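PDB 2AWP: iron Super-Oxide Dismutase, which probably destroys superoxide radicals in the cell, turning them into hydrogen peroxide and oxygen with the help of an iron ion. Local coordinates for residues L137-H140 against N144-K147. Sequence-based numbering, arbitrary orientation.
Sequences LQTH and NPIK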
loop_
_atom_site.group_PDB
_atom_site.type_symbol
_atom_site.label_atom_id
_atom_site.label_comp_id
_atom_site.label_asym_id
_atom_site.label_seq_id
_atom_site.Cartn_x
_atom_site.Cartn_y
_atom_site.Cartn_z
ATOM N N LEU A 137 9.547 -8.472 13.268
ATOM C CA LEU A 137 8.192 -7.955 13.381
ATOM C C LEU A 137 7.809 -7.319 12.054
ATOM O O LEU A 137 8.672 -6.946 11.270
ATOM C CB LEU A 137 8.106 -6.865 14.479
ATOM C CG LEU A 137 8.360 -7.256 15.952
ATOM C CD1 LEU A 137 8.197 -6.016 16.843
ATOM C CD2 LEU A 137 7.434 -8.397 16.427
ATOM N N GLN A 138 6.514 -7.193 11.808
ATOM C CA GLN A 138 6.054 -6.445 10.663
ATOM C C GLN A 138 5.057 -5.415 11.139
ATOM O O GLN A 138 4.356 -5.649 12.128
ATOM C CB GLN A 138 5.413 -7.380 9.630
ATOM C CG GLN A 138 4.236 -8.165 10.119
ATOM C CD GLN A 138 3.847 -9.222 9.142
ATOM O OE1 GLN A 138 3.588 -8.933 7.975
ATOM N NE2 GLN A 138 3.822 -10.474 9.599
ATOM N N THR A 139 5.002 -4.278 10.456
ATOM C CA THR A 139 3.979 -3.277 10.775
ATOM C C THR A 139 3.299 -2.820 9.522
ATOM O O THR A 139 3.831 -2.982 8.414
ATOM C CB THR A 139 4.562 -2.028 11.488
ATOM O OG1 THR A 139 5.575 -1.439 10.653
ATOM C CG2 THR A 139 5.182 -2.426 12.809
ATOM N N HIS A 140 2.126 -2.225 9.708
ATOM C CA HIS A 140 1.265 -1.878 8.599
ATOM C C HIS A 140 1.248 -0.380 8.374
ATOM O O HIS A 140 1.202 0.394 9.340
ATOM C CB HIS A 140 -0.150 -2.374 8.878
ATOM C CG HIS A 140 -0.982 -2.560 7.634
ATOM N ND1 HIS A 140 -0.577 -3.343 6.575
ATOM C CD2 HIS A 140 -2.199 -2.069 7.296
ATOM C CE1 HIS A 140 -1.509 -3.326 5.639
ATOM N NE2 HIS A 140 -2.502 -2.566 6.053
ATOM N N ASN A 144 5.219 1.587 13.501
ATOM C CA ASN A 144 6.542 1.059 13.845
ATOM C C ASN A 144 6.627 0.564 15.290
ATOM O O ASN A 144 5.738 0.858 16.112
ATOM C CB ASN A 144 7.663 2.041 13.472
ATOM C CG ASN A 144 7.611 3.341 14.272
ATOM O OD1 ASN A 144 7.495 3.333 15.508
ATOM N ND2 ASN A 144 7.733 4.456 13.573
ATOM N N PRO A 145 7.651 -0.230 15.590
ATOM C CA PRO A 145 7.795 -0.785 16.951
ATOM C C PRO A 145 7.956 0.238 18.116
ATOM O O PRO A 145 7.679 -0.105 19.249
ATOM C CB PRO A 145 9.033 -1.706 16.830
ATOM C CG PRO A 145 9.089 -2.052 15.323
ATOM C CD PRO A 145 8.698 -0.733 14.681
ATOM N N ILE A 146 8.444 1.451 17.847
ATOM C CA ILE A 146 8.550 2.485 18.887
ATOM C C ILE A 146 7.155 2.918 19.328
ATOM O O ILE A 146 6.849 2.939 20.534
ATOM C CB ILE A 146 9.400 3.687 18.427
ATOM C CG1 ILE A 146 10.848 3.235 18.183
ATOM C CG2 ILE A 146 9.353 4.851 19.460
ATOM C CD1 ILE A 146 11.725 4.289 17.542
ATOM N N LYS A 147 6.301 3.239 18.351
ATOM C CA LYS A 147 4.910 3.553 18.629
ATOM C C LYS A 147 4.236 2.384 19.310
ATOM O O LYS A 147 3.591 2.571 20.332
ATOM C CB LYS A 147 4.146 3.958 17.361
ATOM C CG LYS A 147 2.726 4.401 17.617
ATOM C CD LYS A 147 2.695 5.596 18.553
ATOM C CE LYS A 147 1.305 6.102 18.815
ATOM N NZ LYS A 147 1.246 7.574 18.524
#
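The methyl of T139 rests against the backbone where N144 joins P145. T139 CG2 lies 3.9 Å from N144 CA and 4.3 Å from P145 CD. Two residues back on the strand, L137 presents one branch to the same proline: L137 CD1 meets P145 CG at 4.3 Å. The leucine is extended at its second torsion (chi2 -179°), which carries CD1 out to the ring. The contact across the segments is apolar and small. Within this chain, strand 134-140 is an outer strand of the antiparallel three-strand sheet in the C-terminal domain of the iron/manganese superoxide dismutase fold. Past the strand end the chain turns back and starts the short helix 145-148. N144 is the N-cap of that helix. Its OD1 takes a nearly straight bond from K147 N (3.1 Å, N-H...O 174°) and a weak, bent one from I146 N. The first torsion of N144, chi1 65°, swings OD1 forward to point at the N-H of K147. N144 ND2 bonds to N73 OD1 on helix 62-79, so both ends of the buried amide are held. T139 OG1 is tied to G143 O in the turn and to W125 NE1 on the neighbouring strand, which holds the side chain at its first torsion and keeps CG2 against N144. W125 also touches N144 and P145. The side chain of N144 lies about 9 Å from that of H74, a probable iron ligand.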